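Local atomic coordinates of peptide ABC transporter, peptide-binding protein (PDB entry 2D5W), a protein that binds oligopeptides, a pentapeptide in this crystal form, and probably delivers them to an ABC-type peptide transporter as its extracytoplasmic solute-binding component. Residues F106-V110 / W166-K170; I161-W166 / F192-F196; A334-L340 / F424-L429; F405-T411 / I434-N440. The contacts are given in a common frame with arbitrary orientation. Residues are numbered along the deposited sequence.

Contact 1: residues F106-V110 / W166-K170; sequences FYFEV and WERVK
The carboxylate of E109 ties the two segments together. Its OE2 takes a salt bridge from K170 NZ at 2.6 Å and a hydrogen bond from W166 NE1 at 2.7 Å, with an N-H...O angle of 140°. E109 is t, t with chi3 -72°, and K170 is m, t, m, t. K170 NZ also pairs with E167 OE2, one turn back in its own helix, at 3.1 Å, so one ammonium stands between two acids and offsets the closeness of E109 OE2 to E167 OE2, 3.8 Å. A water donates to E109 OE1 at 3.0 Å and accepts a weak bond from K170 NZ at 3.3 Å. Both segments are regular alpha-helix, 106-110 inside helix 101-112 and 166-170 inside helix 159-173. Their axes run nearly parallel, crossing at 24° with a closest approach of 12.2 Å; V110 and W166 have the nearest CA atoms, 8.1 Å apart. This wide helix-helix pairing, in the region characteristic of bacterial solute-binding protein family 5, is filled by the indole of W166, chi1 t and chi2 -117°. V110, chi1 t, lays CG2 over one indole face, 3.8 Å from the six-membered ring centroid. F106, chi1 t, turns its edge to the indole in an offset edge-to-face pair, its ring centroid 5.5 Å from that of the five-membered ring, planes at 76°; F106 CE1 lies 3.7 Å from W166 CB.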
# COMPACT_ATOMS: atom_id res chain seq x y z
N PHE A 106 -4.46 -7.38 22.73
CA PHE A 106 -3.28 -8.07 22.21
C PHE A 106 -2.69 -7.29 21.03
O PHE A 106 -1.49 -7.04 20.99
CB PHE A 106 -3.67 -9.49 21.78
CG PHE A 106 -2.59 -10.21 21.05
CD1 PHE A 106 -1.35 -10.44 21.64
CD2 PHE A 106 -2.80 -10.66 19.75
CE1 PHE A 106 -0.34 -11.10 20.95
CE2 PHE A 106 -1.79 -11.31 19.05
CZ PHE A 106 -0.56 -11.53 19.65
N TYR A 107 -3.54 -6.90 20.09
CA TYR A 107 -3.11 -6.13 18.93
C TYR A 107 -2.35 -4.88 19.39
O TYR A 107 -1.27 -4.57 18.88
CB TYR A 107 -4.34 -5.72 18.11
CG TYR A 107 -4.06 -4.85 16.91
CD1 TYR A 107 -3.77 -5.40 15.66
CD2 TYR A 107 -4.11 -3.46 17.02
CE1 TYR A 107 -3.54 -4.59 14.56
CE2 TYR A 107 -3.87 -2.64 15.92
CZ TYR A 107 -3.59 -3.21 14.69
OH TYR A 107 -3.37 -2.40 13.60
N PHE A 108 -2.92 -4.15 20.35
CA PHE A 108 -2.28 -2.95 20.85
C PHE A 108 -0.96 -3.19 21.57
O PHE A 108 -0.03 -2.40 21.43
CB PHE A 108 -3.24 -2.16 21.75
CG PHE A 108 -4.08 -1.17 21.00
CD1 PHE A 108 -5.21 -1.57 20.31
CD2 PHE A 108 -3.68 0.17 20.93
CE1 PHE A 108 -5.95 -0.66 19.56
CE2 PHE A 108 -4.41 1.08 20.18
CZ PHE A 108 -5.54 0.67 19.49
N GLU A 109 -0.87 -4.28 22.32
CA GLU A 109 0.37 -4.57 23.02
C GLU A 109 1.52 -4.80 22.04
O GLU A 109 2.64 -4.33 22.25
CB GLU A 109 0.19 -5.80 23.91
CG GLU A 109 1.37 -6.08 24.81
CD GLU A 109 1.07 -7.15 25.84
OE1 GLU A 109 0.30 -6.87 26.78
OE2 GLU A 109 1.58 -8.27 25.69
N VAL A 110 1.24 -5.52 20.95
CA VAL A 110 2.27 -5.78 19.96
C VAL A 110 2.66 -4.49 19.23
O VAL A 110 3.84 -4.21 19.03
CB VAL A 110 1.79 -6.86 18.95
CG1 VAL A 110 2.85 -7.09 17.88
CG2 VAL A 110 1.50 -8.16 19.69
N TRP A 166 3.95 -14.71 21.87
CA TRP A 166 4.24 -13.30 22.12
C TRP A 166 4.82 -13.11 23.52
O TRP A 166 5.74 -12.32 23.71
CB TRP A 166 2.97 -12.46 21.95
CG TRP A 166 3.16 -11.02 22.35
CD1 TRP A 166 2.52 -10.37 23.37
CD2 TRP A 166 4.06 -10.07 21.78
NE1 TRP A 166 2.97 -9.07 23.46
CE2 TRP A 166 3.92 -8.86 22.49
CE3 TRP A 166 4.99 -10.12 20.72
CZ2 TRP A 166 4.66 -7.72 22.19
CZ3 TRP A 166 5.73 -8.98 20.42
CH2 TRP A 166 5.56 -7.79 21.16
N GLU A 167 4.27 -13.83 24.50
CA GLU A 167 4.77 -13.70 25.87
C GLU A 167 6.24 -14.11 25.92
O GLU A 167 7.04 -13.50 26.63
CB GLU A 167 3.95 -14.56 26.83
CG GLU A 167 2.52 -14.07 27.02
CD GLU A 167 2.45 -12.63 27.50
OE1 GLU A 167 3.15 -12.30 28.48
OE2 GLU A 167 1.71 -11.84 26.89
N ARG A 168 6.60 -15.15 25.17
CA ARG A 168 7.98 -15.60 25.14
C ARG A 168 8.85 -14.56 24.45
O ARG A 168 9.98 -14.29 24.88
CB ARG A 168 8.09 -16.94 24.41
CG ARG A 168 7.50 -18.11 25.19
CD ARG A 168 7.83 -19.45 24.53
NE ARG A 168 7.01 -19.72 23.36
CZ ARG A 168 5.75 -20.15 23.41
NH1 ARG A 168 5.16 -20.34 24.58
NH2 ARG A 168 5.08 -20.37 22.29
N VAL A 169 8.33 -13.96 23.38
CA VAL A 169 9.06 -12.94 22.64
C VAL A 169 9.30 -11.73 23.54
O VAL A 169 10.40 -11.18 23.56
CB VAL A 169 8.28 -12.52 21.37
CG1 VAL A 169 8.96 -11.32 20.70
CG2 VAL A 169 8.20 -13.69 20.41
N LYS A 170 8.27 -11.31 24.28
CA LYS A 170 8.41 -10.17 25.18
C LYS A 170 9.49 -10.42 26.22
O LYS A 170 10.29 -9.54 26.53
CB LYS A 170 7.09 -9.88 25.90
CG LYS A 170 6.03 -9.23 25.04
CD LYS A 170 4.90 -8.68 25.90
CE LYS A 170 4.21 -9.77 26.71
NZ LYS A 170 3.13 -9.21 27.57
O HOH W 1 -0.08 -9.33 28.41

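Contact 2: residues I161-W166 / F192-F196; sequences IMGPEW and FFLKF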
# COMPACT_ATOMS: atom_id res chain seq x y z
N ILE A 161 -4.21 -17.64 19.78
CA ILE A 161 -3.30 -18.32 18.86
C ILE A 161 -1.87 -17.80 18.95
O ILE A 161 -0.92 -18.57 19.06
CB ILE A 161 -3.77 -18.15 17.39
CG1 ILE A 161 -5.12 -18.84 17.18
CG2 ILE A 161 -2.70 -18.69 16.43
CD1 ILE A 161 -5.11 -20.34 17.43
N MET A 162 -1.72 -16.48 18.92
CA MET A 162 -0.40 -15.85 18.94
C MET A 162 0.12 -15.37 20.29
O MET A 162 1.32 -15.12 20.44
CB MET A 162 -0.40 -14.67 17.96
CG MET A 162 -0.87 -15.02 16.56
SD MET A 162 -1.01 -13.57 15.48
CE MET A 162 0.69 -13.39 14.95
N GLY A 163 -0.78 -15.24 21.26
CA GLY A 163 -0.41 -14.76 22.58
C GLY A 163 0.68 -15.52 23.32
O GLY A 163 1.61 -14.90 23.84
N PRO A 164 0.59 -16.85 23.40
CA PRO A 164 1.62 -17.61 24.10
C PRO A 164 3.03 -17.33 23.58
O PRO A 164 3.96 -17.10 24.35
CB PRO A 164 1.19 -19.06 23.89
CG PRO A 164 -0.31 -18.94 23.88
CD PRO A 164 -0.53 -17.73 23.00
N GLU A 165 3.20 -17.35 22.26
CA GLU A 165 4.51 -17.08 21.68
C GLU A 165 4.91 -15.63 21.95
O GLU A 165 6.08 -15.35 22.24
CB GLU A 165 4.51 -17.34 20.18
CG GLU A 165 5.84 -17.02 19.50
CD GLU A 165 6.96 -17.96 19.92
OE1 GLU A 165 8.13 -17.65 19.63
OE2 GLU A 165 6.68 -19.01 20.53
N TRP A 166 3.95 -14.71 21.87
CA TRP A 166 4.24 -13.30 22.12
C TRP A 166 4.82 -13.11 23.52
O TRP A 166 5.74 -12.32 23.71
CB TRP A 166 2.97 -12.46 21.95
CG TRP A 166 3.16 -11.02 22.35
CD1 TRP A 166 2.52 -10.37 23.37
CD2 TRP A 166 4.06 -10.07 21.78
NE1 TRP A 166 2.97 -9.07 23.46
CE2 TRP A 166 3.92 -8.86 22.49
CE3 TRP A 166 4.99 -10.12 20.72
CZ2 TRP A 166 4.66 -7.72 22.19
CZ3 TRP A 166 5.73 -8.98 20.42
CH2 TRP A 166 5.56 -7.79 21.16
N PHE A 192 8.85 -13.49 15.16
CA PHE A 192 7.57 -13.72 15.82
C PHE A 192 6.48 -13.83 14.76
O PHE A 192 5.75 -14.82 14.71
CB PHE A 192 7.26 -12.56 16.78
CG PHE A 192 5.83 -12.53 17.25
CD1 PHE A 192 5.29 -13.59 17.97
CD2 PHE A 192 5.03 -11.43 16.97
CE1 PHE A 192 3.96 -13.55 18.40
CE2 PHE A 192 3.71 -11.39 17.40
CZ PHE A 192 3.17 -12.45 18.12
N PHE A 193 6.37 -12.83 13.90
CA PHE A 193 5.36 -12.85 12.85
C PHE A 193 5.58 -14.00 11.86
O PHE A 193 4.62 -14.64 11.43
CB PHE A 193 5.34 -11.51 12.10
CG PHE A 193 5.01 -10.34 12.98
CD1 PHE A 193 3.75 -10.23 13.58
CD2 PHE A 193 5.96 -9.36 13.23
CE1 PHE A 193 3.45 -9.15 14.42
CE2 PHE A 193 5.67 -8.28 14.07
CZ PHE A 193 4.41 -8.18 14.66
N LEU A 194 6.83 -14.27 11.52
CA LEU A 194 7.13 -15.34 10.56
C LEU A 194 6.64 -16.71 11.01
O LEU A 194 6.30 -17.55 10.17
CB LEU A 194 8.63 -15.38 10.26
CG LEU A 194 9.14 -14.20 9.43
CD1 LEU A 194 10.66 -14.24 9.34
CD2 LEU A 194 8.52 -14.24 8.03
N LYS A 195 6.62 -16.96 12.31
CA LYS A 195 6.14 -18.25 12.81
C LYS A 195 4.68 -18.48 12.44
O LYS A 195 4.20 -19.61 12.41
CB LYS A 195 6.30 -18.34 14.33
CG LYS A 195 7.72 -18.61 14.79
CD LYS A 195 7.78 -18.81 16.29
CE LYS A 195 9.20 -19.13 16.74
NZ LYS A 195 10.16 -18.06 16.35
N PHE A 196 3.97 -17.39 12.15
CA PHE A 196 2.55 -17.45 11.81
C PHE A 196 2.25 -16.89 10.42
O PHE A 196 1.09 -16.59 10.13
CB PHE A 196 1.76 -16.61 12.82
CG PHE A 196 1.92 -17.04 14.25
CD1 PHE A 196 1.09 -18.02 14.79
CD2 PHE A 196 2.89 -16.46 15.06
CE1 PHE A 196 1.23 -18.41 16.12
CE2 PHE A 196 3.03 -16.84 16.39
CZ PHE A 196 2.20 -17.82 16.92
O HOH W 2 9.10 -15.95 17.72
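No direct hydrogen bond joins these segments; three aromatic rings and a methionine do most of the work, and the clearest polar link runs through water. Helix 159-173, kinked where P164 and E165 lack the backbone bond to the preceding turn, packs against the C-terminal part of helix 182-194 and the residues after it, an aromatic cluster with a Met-aromatic contact of M162 on F196. M162 and W166, one turn apart, lie opposite F196 and F192, with CA separations of 7.9 and 7.1 Å respectively. M162 drapes over F196: CG sits 3.9 Å from the ring centroid, almost on its normal, and SD lies obliquely, 4.9 Å from that centroid. M162 CE reaches F196 CD2 at 3.8 Å. The F192 ring takes W166 CE3 over one face, 3.8 Å from F192 CE2, the two ring planes inclined at 51°, while E165 CG meets its edge 3.8 Å from F192 CD1. Helix 101-112 closes the far side of this cluster, F106 touching both M162 and F192. At the solvent boundary E165, whose OE2 forms a salt bridge with R168, makes a long one through OE1 to K195 NZ, 3.9 Å; the water between them lies 2.7 Å from each of these two atoms.

Contact 3: residues A334-L340 / F424-L429; sequences ALNREGL and FFAEDL
Residues 334-336 lead into helix 337-345, whose first turn, 337-340, ends the segment: an N-capped helix start, with N336 as N-cap, packed against helix 416-431 through residues 424-429. A334 sets CB 3.8 Å from L429 CD2, with CA atoms 5.9 Å apart, and a water bridges A334 O, N336 N and D428 OD1 at 2.9, 2.8 and 2.7 Å. L335, extended at phi/psi -98/113 and rotamer mt, places CD2 over the face of F425, 4.0 Å from the centroid; its CA is 5.7 Å from that of F425. N336 centres an inverse gamma turn (-82/72), and with chi1 t its OD1 accepts from G339 N at 3.0 Å; a second water joins N336 ND2, at 2.9 Å, to D428 OD1, at 2.7 Å. R337 opens the helix and points away, its guanidinium bound to the carbonyls of P546 and Y370. L340, its CA 7.8 Å from that of F424, takes chi1 t and chi2 m and lays CD2 over the F424 ring, 4.0 Å from the centroid.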
# COMPACT_ATOMS: atom_id res chain seq x y z
N ALA A 334 15.02 14.61 -17.93
CA ALA A 334 15.44 13.63 -18.93
C ALA A 334 14.43 12.50 -19.11
O ALA A 334 14.63 11.63 -19.96
CB ALA A 334 16.80 13.07 -18.56
N LEU A 335 13.37 12.49 -18.31
CA LEU A 335 12.34 11.47 -18.42
C LEU A 335 11.19 12.04 -19.25
O LEU A 335 10.52 12.98 -18.83
CB LEU A 335 11.82 11.06 -17.04
CG LEU A 335 12.87 10.56 -16.03
CD1 LEU A 335 12.16 10.00 -14.81
CD2 LEU A 335 13.74 9.49 -16.66
N ASN A 336 10.98 11.50 -20.45
CA ASN A 336 9.92 12.00 -21.30
C ASN A 336 8.59 11.39 -20.87
O ASN A 336 8.02 10.54 -21.55
CB ASN A 336 10.20 11.65 -22.76
CG ASN A 336 9.25 12.34 -23.71
OD1 ASN A 336 8.37 13.09 -23.28
ND2 ASN A 336 9.42 12.09 -25.00
N ARG A 337 8.10 11.86 -19.73
CA ARG A 337 6.86 11.37 -19.15
C ARG A 337 5.64 11.64 -20.02
O ARG A 337 4.79 10.76 -20.18
CB ARG A 337 6.67 11.96 -17.76
CG ARG A 337 7.78 11.57 -16.78
CD ARG A 337 7.60 12.27 -15.45
NE ARG A 337 7.76 13.71 -15.58
CZ ARG A 337 7.26 14.60 -14.73
NH1 ARG A 337 7.45 15.90 -14.93
NH2 ARG A 337 6.57 14.20 -13.67
N GLU A 338 5.54 12.84 -20.57
CA GLU A 338 4.39 13.14 -21.42
C GLU A 338 4.42 12.26 -22.66
O GLU A 338 3.37 11.77 -23.10
CB GLU A 338 4.38 14.62 -21.82
CG GLU A 338 3.17 15.00 -22.67
CD GLU A 338 1.84 14.79 -21.95
OE1 GLU A 338 0.81 14.69 -22.65
OE2 GLU A 338 1.82 14.74 -20.71
N GLY A 339 5.60 12.04 -23.23
CA GLY A 339 5.70 11.19 -24.40
C GLY A 339 5.31 9.76 -24.05
O GLY A 339 4.65 9.07 -24.83
N LEU A 340 5.72 9.32 -22.86
CA LEU A 340 5.42 7.98 -22.39
C LEU A 340 3.92 7.75 -22.20
O LEU A 340 3.37 6.79 -22.72
CB LEU A 340 6.15 7.72 -21.07
CG LEU A 340 6.11 6.33 -20.43
CD1 LEU A 340 4.72 6.00 -19.89
CD2 LEU A 340 6.57 5.33 -21.44
N PHE A 424 12.49 2.73 -22.28
CA PHE A 424 12.10 3.99 -22.87
C PHE A 424 12.91 5.14 -22.26
O PHE A 424 13.52 5.94 -22.98
CB PHE A 424 10.60 4.20 -22.62
CG PHE A 424 10.02 5.42 -23.27
CD1 PHE A 424 9.48 5.35 -24.55
CD2 PHE A 424 9.99 6.63 -22.60
CE1 PHE A 424 8.91 6.48 -25.15
CE2 PHE A 424 9.43 7.76 -23.18
CZ PHE A 424 8.89 7.69 -24.46
N PHE A 425 12.93 5.21 -20.94
CA PHE A 425 13.68 6.25 -20.24
C PHE A 425 15.19 6.10 -20.43
O PHE A 425 15.91 7.09 -20.59
CB PHE A 425 13.37 6.23 -18.74
CG PHE A 425 11.99 6.74 -18.38
CD1 PHE A 425 11.41 6.37 -17.18
CD2 PHE A 425 11.30 7.62 -19.21
CE1 PHE A 425 10.17 6.85 -16.80
CE2 PHE A 425 10.04 8.11 -18.84
CZ PHE A 425 9.48 7.72 -17.62
N ALA A 426 15.68 4.86 -20.42
CA ALA A 426 17.11 4.60 -20.56
C ALA A 426 17.68 5.16 -21.85
O ALA A 426 18.82 5.64 -21.88
CB ALA A 426 17.37 3.10 -20.49
N GLU A 427 16.90 5.12 -22.92
CA GLU A 427 17.35 5.61 -24.21
C GLU A 427 17.65 7.11 -24.15
O GLU A 427 18.65 7.57 -24.72
CB GLU A 427 16.30 5.32 -25.29
CG GLU A 427 16.79 5.57 -26.70
CD GLU A 427 15.84 5.01 -27.74
OE1 GLU A 427 15.56 3.79 -27.70
OE2 GLU A 427 15.36 5.79 -28.60
N ASP A 428 16.81 7.87 -23.47
CA ASP A 428 17.01 9.31 -23.34
C ASP A 428 18.09 9.64 -22.32
O ASP A 428 18.90 10.55 -22.53
CB ASP A 428 15.70 10.00 -22.97
CG ASP A 428 14.77 10.14 -24.15
OD1 ASP A 428 13.54 10.02 -23.96
OD2 ASP A 428 15.26 10.39 -25.28
N LEU A 429 18.11 8.91 -21.21
CA LEU A 429 19.11 9.14 -20.18
C LEU A 429 20.51 8.93 -20.76
O LEU A 429 21.44 9.68 -20.44
CB LEU A 429 18.88 8.19 -19.00
CG LEU A 429 17.68 8.54 -18.12
CD1 LEU A 429 17.31 7.36 -17.24
CD2 LEU A 429 18.02 9.76 -17.26
O HOH W 3 12.93 9.75 -21.30
O HOH W 4 11.69 10.56 -25.86

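Contact 4: residues F405-T411 / I434-N440; sequences FEIEYVT and IAVKINN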
# COMPACT_ATOMS: atom_id res chain seq x y z
N PHE A 405 28.43 7.93 -13.84
CA PHE A 405 27.00 8.04 -13.60
C PHE A 405 26.23 6.85 -14.16
O PHE A 405 25.55 6.94 -15.19
CB PHE A 405 26.45 9.35 -14.16
CG PHE A 405 25.25 9.87 -13.41
CD1 PHE A 405 25.20 11.20 -12.98
CD2 PHE A 405 24.17 9.04 -13.12
CE1 PHE A 405 24.11 11.68 -12.27
CE2 PHE A 405 23.07 9.52 -12.40
CZ PHE A 405 23.04 10.84 -11.98
N GLU A 406 26.38 5.72 -13.48
CA GLU A 406 25.65 4.50 -13.81
C GLU A 406 24.80 4.34 -12.56
O GLU A 406 25.32 4.15 -11.46
CB GLU A 406 26.59 3.30 -13.95
CG GLU A 406 25.85 2.00 -14.22
CD GLU A 406 26.78 0.80 -14.29
OE1 GLU A 406 27.67 0.79 -15.16
OE2 GLU A 406 26.62 -0.12 -13.46
N ILE A 407 23.48 4.43 -12.74
CA ILE A 407 22.57 4.36 -11.62
C ILE A 407 21.70 3.10 -11.65
O ILE A 407 21.22 2.69 -12.70
CB ILE A 407 21.68 5.63 -11.61
CG1 ILE A 407 20.84 5.69 -10.33
CG2 ILE A 407 20.81 5.68 -12.85
CD1 ILE A 407 20.14 7.02 -10.15
N GLU A 408 21.52 2.49 -10.48
CA GLU A 408 20.70 1.29 -10.37
C GLU A 408 19.25 1.69 -10.60
O GLU A 408 18.81 2.75 -10.15
CB GLU A 408 20.86 0.66 -8.98
CG GLU A 408 20.10 -0.65 -8.83
CD GLU A 408 20.18 -1.23 -7.43
OE1 GLU A 408 20.68 -2.37 -7.28
OE2 GLU A 408 19.74 -0.56 -6.47
N TYR A 409 18.50 0.84 -11.30
CA TYR A 409 17.09 1.11 -11.58
C TYR A 409 16.34 -0.19 -11.31
O TYR A 409 16.40 -1.15 -12.09
CB TYR A 409 16.93 1.55 -13.04
CG TYR A 409 15.61 2.17 -13.45
CD1 TYR A 409 15.51 2.87 -14.65
CD2 TYR A 409 14.45 2.02 -12.68
CE1 TYR A 409 14.30 3.40 -15.09
CE2 TYR A 409 13.22 2.55 -13.12
CZ TYR A 409 13.16 3.24 -14.32
OH TYR A 409 11.98 3.77 -14.79
N VAL A 410 15.65 -0.21 -10.18
CA VAL A 410 14.91 -1.37 -9.71
C VAL A 410 13.41 -1.24 -9.92
O VAL A 410 12.84 -0.17 -9.72
CB VAL A 410 15.11 -1.58 -8.19
CG1 VAL A 410 14.29 -2.76 -7.70
CG2 VAL A 410 16.58 -1.77 -7.88
N THR A 411 12.78 -2.33 -10.34
CA THR A 411 11.33 -2.36 -10.43
C THR A 411 10.89 -3.81 -10.36
O THR A 411 11.73 -4.71 -10.22
CB THR A 411 10.76 -1.66 -11.70
OG1 THR A 411 9.36 -1.39 -11.49
CG2 THR A 411 10.91 -2.54 -12.94
N ILE A 434 23.79 9.37 -18.74
CA ILE A 434 23.42 8.61 -17.56
C ILE A 434 23.12 7.18 -18.01
O ILE A 434 22.26 6.95 -18.85
CB ILE A 434 22.18 9.21 -16.85
CG1 ILE A 434 22.55 10.54 -16.20
CG2 ILE A 434 21.66 8.22 -15.80
CD1 ILE A 434 21.41 11.23 -15.48
N ALA A 435 23.88 6.23 -17.46
CA ALA A 435 23.70 4.82 -17.77
C ALA A 435 22.80 4.22 -16.71
O ALA A 435 22.86 4.61 -15.54
CB ALA A 435 25.04 4.11 -17.80
N VAL A 436 21.96 3.28 -17.12
CA VAL A 436 21.04 2.63 -16.21
C VAL A 436 21.37 1.15 -16.05
O VAL A 436 21.53 0.43 -17.04
CB VAL A 436 19.59 2.75 -16.72
CG1 VAL A 436 18.65 1.89 -15.89
CG2 VAL A 436 19.15 4.21 -16.67
N LYS A 437 21.49 0.71 -14.80
CA LYS A 437 21.76 -0.70 -14.54
C LYS A 437 20.47 -1.28 -14.00
O LYS A 437 20.06 -1.02 -12.87
CB LYS A 437 22.87 -0.86 -13.50
CG LYS A 437 23.21 -2.32 -13.21
CD LYS A 437 24.35 -2.45 -12.22
CE LYS A 437 24.70 -3.91 -11.97
NZ LYS A 437 23.55 -4.68 -11.43
N ILE A 438 19.81 -2.07 -14.84
CA ILE A 438 18.54 -2.69 -14.48
C ILE A 438 18.76 -3.77 -13.44
O ILE A 438 19.65 -4.61 -13.57
CB ILE A 438 17.88 -3.33 -15.72
CG1 ILE A 438 17.72 -2.29 -16.83
CG2 ILE A 438 16.53 -3.93 -15.34
CD1 ILE A 438 16.84 -1.12 -16.47
N ASN A 439 17.94 -3.75 -12.39
CA ASN A 439 18.04 -4.76 -11.34
C ASN A 439 16.63 -5.01 -10.81
O ASN A 439 16.23 -4.46 -9.78
CB ASN A 439 18.97 -4.29 -10.22
CG ASN A 439 19.10 -5.31 -9.12
OD1 ASN A 439 18.87 -6.50 -9.34
ND2 ASN A 439 19.49 -4.87 -7.93
N ASN A 440 15.89 -5.85 -11.52
CA ASN A 440 14.52 -6.15 -11.16
C ASN A 440 14.35 -7.49 -10.45
O ASN A 440 15.17 -8.40 -10.60
CB ASN A 440 13.64 -6.14 -12.41
CG ASN A 440 13.72 -4.83 -13.18
OD1 ASN A 440 14.05 -3.78 -12.62
ND2 ASN A 440 13.41 -4.89 -14.47
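Backbone hydrogen bonds form a regular parallel ladder, all 2.9 to 3.0 Å long: A435 N to F405 O, I407 N to A435 O, K437 N to I407 O, Y409 N to K437 O and N439 N to Y409 O. I407 and Y409 each bond through both N and O to the residues flanking V436 and I438. CA-H...O contacts fill in between, among them E406 CA to A435 O at 3.3 Å. The strands belong to a right-handed beta-alpha-beta crossover, strand 401-410, helix 416-431, strand 435-438, with 36° between the short strand directions. On the face carrying I407, Y409, V436 and I438, the packing is apolar and helix 416-431 covers part of it: Y409 CB comes to 3.3 Å from V436 CG1, and I407 CG2 to 4.0 Å from I434 CG2. At the strand start I434 CG1 sits over the F405 ring, 3.9 Å from its centroid. Side-chain polar bonds lie toward the other end. N439 ND2 donates to E408 OE1 at 2.8 Å; T411 N makes a weak bond to N440 OD1 at 3.0 Å, while N440 ND2 bonds Q422 OE1 on helix 416-431. Y409 OH and T411 OG1 are both bound by E465, on strand 463-469.

Overall arrangement
Contacts 1 and 2 form one cluster: both use helix 159-173 and share W166, whose indole meets helix 101-112 in one and F192 in the other. Contacts 3 and 4 form a second, the centre of contact 3 about 47 Å from that of contact 2. There helix 416-431 joins them: F425 packs on L335 and on Y409, and L429 on A334 and V436. Contact 3 is the most buried, with apolar side chains and bridging waters; the other three are partly buried. A salt-bridge network marks the outer side of contact 1, a long ion pair with water that of contact 2, whereas contact 4 relies on backbone hydrogen bonds within a sheet.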